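Local coordinates for metallo-beta-lactamase family protein (Staphylococcus aureus, PDB 3R2U), which binds an iron ion and, as a metallo-beta-lactamase fold protein with a rhodanese-like domain, probably oxidises persulfides, at residues Pro55-Ser60 and Asn282-Tyr287; Gly88-Ala93 and Asn114-Thr119. All coordinates share one frame; numbering follows the deposited sequence.

Interaction 1. Residues Pro55-Ser60 and Asn282-Tyr287; sequences PIRDLS and NLYQPY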
loop_
_atom_site.group_PDB
_atom_site.type_symbol
_atom_site.label_atom_id
_atom_site.label_comp_id
_atom_site.label_asym_id
_atom_site.label_seq_id
_atom_site.Cartn_x
_atom_site.Cartn_y
_atom_site.Cartn_z
ATOM N N PRO A 55 -4.825 -2.539 -24.941
ATOM C CA PRO A 55 -5.160 -2.229 -23.568
ATOM C C PRO A 55 -6.026 -3.248 -22.866
ATOM O O PRO A 55 -6.889 -3.856 -23.481
ATOM C CB PRO A 55 -5.971 -0.945 -23.695
ATOM C CG PRO A 55 -6.562 -1.014 -25.080
ATOM C CD PRO A 55 -5.466 -1.611 -25.885
ATOM N N ILE A 56 -5.770 -3.412 -21.567
ATOM C CA ILE A 56 -6.589 -4.229 -20.703
ATOM C C ILE A 56 -7.750 -3.314 -20.270
ATOM O O ILE A 56 -7.772 -2.136 -20.642
ATOM C CB ILE A 56 -5.798 -4.789 -19.502
ATOM C CG1 ILE A 56 -5.202 -3.671 -18.632
ATOM C CG2 ILE A 56 -4.677 -5.691 -20.013
ATOM C CD1 ILE A 56 -4.673 -4.169 -17.283
ATOM N N ARG A 57 -8.698 -3.844 -19.495
ATOM C CA ARG A 57 -9.885 -3.073 -19.085
ATOM C C ARG A 57 -9.624 -1.987 -18.048
ATOM O O ARG A 57 -10.305 -0.953 -18.035
ATOM C CB ARG A 57 -10.964 -4.003 -18.522
ATOM C CG ARG A 57 -11.693 -4.784 -19.526
ATOM C CD ARG A 57 -12.686 -5.684 -18.832
ATOM N NE ARG A 57 -13.927 -5.023 -18.443
ATOM C CZ ARG A 57 -14.744 -5.462 -17.487
ATOM N NH1 ARG A 57 -14.410 -6.521 -16.736
ATOM N NH2 ARG A 57 -15.883 -4.832 -17.254
ATOM N N ASP A 58 -8.695 -2.263 -17.136
ATOM C CA ASP A 58 -8.315 -1.300 -16.112
ATOM C C ASP A 58 -7.260 -0.408 -16.742
ATOM O O ASP A 58 -6.159 -0.866 -17.063
ATOM C CB ASP A 58 -7.794 -2.034 -14.895
ATOM C CG ASP A 58 -7.221 -1.125 -13.860
ATOM O OD1 ASP A 58 -7.205 0.103 -14.053
ATOM O OD2 ASP A 58 -6.744 -1.668 -12.848
ATOM N N LEU A 59 -7.592 0.863 -16.937
ATOM C CA LEU A 59 -6.694 1.780 -17.648
ATOM C C LEU A 59 -5.755 2.568 -16.735
ATOM O O LEU A 59 -4.935 3.332 -17.223
ATOM C CB LEU A 59 -7.531 2.781 -18.455
ATOM C CG LEU A 59 -8.528 2.225 -19.486
ATOM C CD1 LEU A 59 -9.225 3.381 -20.243
ATOM C CD2 LEU A 59 -7.849 1.291 -20.467
ATOM N N SER A 60 -5.870 2.371 -15.430
ATOM C CA SER A 60 -5.128 3.170 -14.450
ATOM C C SER A 60 -3.608 3.215 -14.606
ATOM O O SER A 60 -3.011 4.277 -14.437
ATOM C CB SER A 60 -5.499 2.766 -13.016
ATOM O OG SER A 60 -5.146 1.434 -12.732
ATOM N N ASN A 282 -19.859 -4.545 -20.562
ATOM C CA ASN A 282 -20.018 -3.340 -19.757
ATOM C C ASN A 282 -18.672 -2.669 -19.457
ATOM O O ASN A 282 -17.629 -3.335 -19.409
ATOM C CB ASN A 282 -20.693 -3.686 -18.424
ATOM C CG ASN A 282 -22.148 -4.072 -18.584
ATOM O OD1 ASN A 282 -22.750 -3.832 -19.609
ATOM N ND2 ASN A 282 -22.712 -4.681 -17.552
ATOM N N LEU A 283 -18.707 -1.358 -19.254
ATOM C CA LEU A 283 -17.512 -0.644 -18.893
ATOM C C LEU A 283 -16.930 -1.251 -17.631
ATOM O O LEU A 283 -17.641 -1.715 -16.753
ATOM C CB LEU A 283 -17.802 0.835 -18.647
ATOM C CG LEU A 283 -18.147 1.697 -19.871
ATOM C CD1 LEU A 283 -18.708 3.068 -19.409
ATOM C CD2 LEU A 283 -16.907 1.888 -20.781
ATOM N N TYR A 284 -15.616 -1.250 -17.547
ATOM C CA TYR A 284 -14.963 -1.688 -16.341
ATOM C C TYR A 284 -15.219 -0.720 -15.172
ATOM O O TYR A 284 -15.078 0.504 -15.317
ATOM C CB TYR A 284 -13.436 -1.765 -16.548
ATOM C CG TYR A 284 -12.715 -1.815 -15.253
ATOM C CD1 TYR A 284 -12.712 -2.975 -14.482
ATOM C CD2 TYR A 284 -12.050 -0.701 -14.765
ATOM C CE1 TYR A 284 -12.072 -3.017 -13.266
ATOM C CE2 TYR A 284 -11.405 -0.737 -13.556
ATOM C CZ TYR A 284 -11.419 -1.887 -12.816
ATOM O OH TYR A 284 -10.777 -1.897 -11.634
ATOM N N GLN A 285 -15.558 -1.302 -14.026
ATOM C CA GLN A 285 -15.656 -0.595 -12.756
ATOM C C GLN A 285 -15.321 -1.569 -11.629
ATOM O O GLN A 285 -15.788 -2.721 -11.636
ATOM C CB GLN A 285 -17.062 -0.037 -12.470
ATOM C CG GLN A 285 -17.592 1.016 -13.407
ATOM C CD GLN A 285 -16.799 2.302 -13.402
ATOM O OE1 GLN A 285 -15.982 2.541 -12.525
ATOM N NE2 GLN A 285 -17.049 3.147 -14.399
ATOM N N PRO A 286 -14.522 -1.111 -10.648
ATOM C CA PRO A 286 -14.310 -1.937 -9.495
ATOM C C PRO A 286 -15.654 -2.074 -8.777
ATOM O O PRO A 286 -16.572 -1.257 -8.998
ATOM C CB PRO A 286 -13.331 -1.118 -8.649
ATOM C CG PRO A 286 -13.637 0.306 -9.030
ATOM C CD PRO A 286 -13.965 0.241 -10.477
ATOM N N TYR A 287 -15.770 -3.088 -7.929
ATOM C CA TYR A 287 -16.980 -3.305 -7.174
ATOM C C TYR A 287 -16.712 -3.971 -5.848
ATOM O O TYR A 287 -15.672 -4.584 -5.651
ATOM C CB TYR A 287 -18.007 -4.106 -7.989
ATOM C CG TYR A 287 -17.604 -5.508 -8.379
ATOM C CD1 TYR A 287 -16.809 -5.747 -9.501
ATOM C CD2 TYR A 287 -18.076 -6.605 -7.666
ATOM C CE1 TYR A 287 -16.473 -7.062 -9.884
ATOM C CE2 TYR A 287 -17.754 -7.887 -8.030
ATOM C CZ TYR A 287 -16.961 -8.115 -9.143
ATOM O OH TYR A 287 -16.660 -9.393 -9.488
HETATM O O HOH W 1 -15.116 -3.380 -20.553
HETATM O O HOH W 2 -17.521 -3.651 -14.653
#

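Interaction 2. Residues Gly88-Ala93 and Asn114-Thr119; sequences GIRDVA and NMPNHT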
loop_
_atom_site.group_PDB
_atom_site.type_symbol
_atom_site.label_atom_id
_atom_site.label_comp_id
_atom_site.label_asym_id
_atom_site.label_seq_id
_atom_site.Cartn_x
_atom_site.Cartn_y
_atom_site.Cartn_z
ATOM N N GLY A 88 -9.749 -3.578 -23.316
ATOM C CA GLY A 88 -10.175 -2.285 -22.787
ATOM C C GLY A 88 -10.367 -1.236 -23.892
ATOM O O GLY A 88 -10.607 -0.073 -23.604
ATOM N N ILE A 89 -10.346 -1.645 -25.165
ATOM C CA ILE A 89 -10.377 -0.663 -26.262
ATOM C C ILE A 89 -11.657 0.179 -26.302
ATOM O O ILE A 89 -11.588 1.382 -26.568
ATOM C CB ILE A 89 -10.072 -1.290 -27.661
ATOM C CG1 ILE A 89 -9.637 -0.213 -28.668
ATOM C CG2 ILE A 89 -11.271 -2.044 -28.214
ATOM C CD1 ILE A 89 -8.193 -0.032 -28.792
ATOM N N ARG A 90 -12.810 -0.437 -26.060
ATOM C CA ARG A 90 -14.055 0.305 -26.032
ATOM C C ARG A 90 -14.070 1.254 -24.824
ATOM O O ARG A 90 -14.585 2.366 -24.909
ATOM C CB ARG A 90 -15.257 -0.640 -26.008
ATOM C CG ARG A 90 -15.467 -1.429 -27.323
ATOM C CD ARG A 90 -16.659 -2.356 -27.189
ATOM N NE ARG A 90 -16.849 -3.224 -28.350
ATOM C CZ ARG A 90 -16.149 -4.332 -28.595
ATOM N NH1 ARG A 90 -16.418 -5.052 -29.672
ATOM N NH2 ARG A 90 -15.176 -4.719 -27.779
ATOM N N ASP A 91 -13.499 0.814 -23.705
ATOM C CA ASP A 91 -13.414 1.655 -22.498
ATOM C C ASP A 91 -12.569 2.894 -22.803
ATOM O O ASP A 91 -12.876 4.000 -22.329
ATOM C CB ASP A 91 -12.799 0.898 -21.301
ATOM C CG ASP A 91 -13.763 -0.103 -20.659
ATOM O OD1 ASP A 91 -14.321 -0.988 -21.367
ATOM O OD2 ASP A 91 -13.929 -0.007 -19.403
ATOM N N VAL A 92 -11.503 2.711 -23.587
ATOM C CA VAL A 92 -10.644 3.841 -23.954
ATOM C C VAL A 92 -11.429 4.898 -24.753
ATOM O O VAL A 92 -11.373 6.081 -24.447
ATOM C CB VAL A 92 -9.411 3.397 -24.758
ATOM C CG1 VAL A 92 -8.691 4.613 -25.364
ATOM C CG2 VAL A 92 -8.492 2.595 -23.873
ATOM N N ALA A 93 -12.166 4.448 -25.760
ATOM C CA ALA A 93 -12.956 5.319 -26.609
ATOM C C ALA A 93 -14.032 6.048 -25.797
ATOM O O ALA A 93 -14.238 7.253 -25.952
ATOM C CB ALA A 93 -13.621 4.484 -27.740
ATOM N N ASN A 114 -20.700 -3.689 -32.464
ATOM C CA ASN A 114 -21.075 -2.797 -31.373
ATOM C C ASN A 114 -19.951 -1.850 -30.992
ATOM O O ASN A 114 -19.662 -1.685 -29.811
ATOM C CB ASN A 114 -21.477 -3.641 -30.138
ATOM C CG ASN A 114 -22.629 -4.588 -30.425
ATOM O OD1 ASN A 114 -23.479 -4.303 -31.257
ATOM N ND2 ASN A 114 -22.677 -5.710 -29.714
ATOM N N MET A 115 -19.281 -1.269 -31.980
ATOM C CA MET A 115 -18.147 -0.399 -31.707
ATOM C C MET A 115 -18.594 1.025 -31.485
ATOM O O MET A 115 -19.576 1.451 -32.041
ATOM C CB MET A 115 -17.130 -0.435 -32.849
ATOM C CG MET A 115 -16.421 -1.766 -33.009
ATOM S SD MET A 115 -15.620 -2.309 -31.509
ATOM C CE MET A 115 -14.241 -1.138 -31.421
ATOM N N PRO A 116 -17.851 1.775 -30.663
ATOM C CA PRO A 116 -18.238 3.155 -30.426
ATOM C C PRO A 116 -18.142 3.986 -31.693
ATOM O O PRO A 116 -17.421 3.630 -32.635
ATOM C CB PRO A 116 -17.252 3.651 -29.351
ATOM C CG PRO A 116 -16.231 2.635 -29.202
ATOM C CD PRO A 116 -16.689 1.363 -29.873
ATOM N N ASN A 117 -18.908 5.064 -31.728
ATOM C CA ASN A 117 -18.908 5.942 -32.881
ATOM C C ASN A 117 -17.516 6.459 -33.139
ATOM O O ASN A 117 -16.730 6.701 -32.199
ATOM C CB ASN A 117 -19.896 7.109 -32.706
ATOM C CG ASN A 117 -21.339 6.680 -32.915
ATOM O OD1 ASN A 117 -21.608 5.667 -33.566
ATOM N ND2 ASN A 117 -22.277 7.463 -32.383
ATOM N N HIS A 118 -17.196 6.567 -34.421
ATOM C CA HIS A 118 -15.911 7.093 -34.858
ATOM C C HIS A 118 -14.726 6.118 -34.746
ATOM O O HIS A 118 -13.595 6.495 -35.046
ATOM C CB HIS A 118 -15.612 8.426 -34.155
ATOM C CG HIS A 118 -16.708 9.434 -34.304
ATOM N ND1 HIS A 118 -16.924 10.128 -35.476
ATOM C CD2 HIS A 118 -17.659 9.855 -33.436
ATOM C CE1 HIS A 118 -17.958 10.937 -35.321
ATOM N NE2 HIS A 118 -18.422 10.790 -34.094
ATOM N N THR A 119 -14.978 4.875 -34.333
ATOM C CA THR A 119 -13.938 3.841 -34.327
ATOM C C THR A 119 -13.287 3.830 -35.711
ATOM O O THR A 119 -13.967 4.023 -36.709
ATOM C CB THR A 119 -14.566 2.456 -34.069
ATOM O OG1 THR A 119 -15.064 2.416 -32.738
ATOM C CG2 THR A 119 -13.556 1.315 -34.261
#

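Interaction 1. Residues Pro55-Ser60 and Asn282-Tyr287
At the junction between the metallo-beta-lactamase fold and the chain that runs on into the C-terminal part, the loop after strand 49-53 meets the linker after helix 269-279, with Arg57 and Tyr284 facing each other. An arginine suits this place because its long chain spans the gap and still offers several N-H groups to backbone oxygens. Bent at chi3 (81°), the chain of Arg57 lays one face of its guanidinium against Tyr284 CB, with NE 3.8 Å from that carbon. NH2 donates to Asn282 O at 3.2 Å; the N-H...O angle of 141° is far from straight, and the donor sits above the carbonyl plane. A water that accepts from Arg57 NE at 2.9 Å also lies within hydrogen-bonding distance of Asn282 O. A second water joins Leu283 O to Gln285 N and accepts a weak bond from Arg57 NH2. NH1 turns to a salt bridge with Asp361 and a hydrogen bond to Gln356 O. The broad Tyr284 ring, its CG anti to the backbone N (chi1 163°) and its plane nearly perpendicular to the guanidinium, suits the place by offering one face to the CA and CB of Asp58, with CB 4.1 Å from CE2. Two bonds hold Asp58 OD1, from Ser60 OG at 2.8 Å and from Ser60 N at 3.0 Å, the latter a side-chain cap typical of the start of a helix, here helix 60-69.

Interaction 2. Residues Gly88-Ala93 and Asn114-Thr119
Arg90, in the conformer described (a second was modelled), lays one face of its guanidinium over the sulfur of Met115, with NH1 3.4 Å and NE 3.5 Å from SD. The two side chains cross at about a right angle: Arg90 runs extended from CG to NE, whereas Met115 bends at chi2 (-55°) and again at chi3 (-71°), which folds the thioether back under the flat cation. A flexible, polarisable methionine suits such a place, since it can follow the planar group closely. Met115 CE makes a looser apolar contact with Ile89 CG2 at 4.5 Å. Asn114 O lies at the guanidinium edge, 3.5 Å from Arg90 NE. The firmer polar partners of Arg90 are outside the two segments: NH1 donates to Asn277 O and to Lys113 O. One turn along the helix, Ala93 CB meets Pro116 CG at 3.5 Å; the small methyl lets the proline ring come close to the helix surface, and the ring's CD packs on Arg90 CG at 4.0 Å. Pro116 also starts a type II turn, in which its O accepts from Thr119 N and, at 2.7 Å, from Thr119 OG1. With no hydrogen bond between the two segments, the contact probably rests on apolar packing and on close van der Waals contact between the guanidinium face and the sulfur, while the carbonyls of Asn277 and Lys113 probably balance much of the charge of Arg90.

Interaction 2 is nested within the chain loop that interaction 1 closes, and the two centres are 13 Å apart. They meet directly at helix 89-96. Asp91, which points away from the 114-119 loop, probably accepts from the linker, with Tyr284 N 2.8 Å from its OD2. Gly88 N, just ahead of the helix, lies 2.9 Å from Pro55 O, a probable backbone bond, and Leu59 packs on Val92. The helix thus has the linker and the 55-60 loop about it as well as the 114-119 loop. Neither contact supplies the iron ligands His80, His143 and Asp169; the side chain of Ile89 is about 14 Å from the metal.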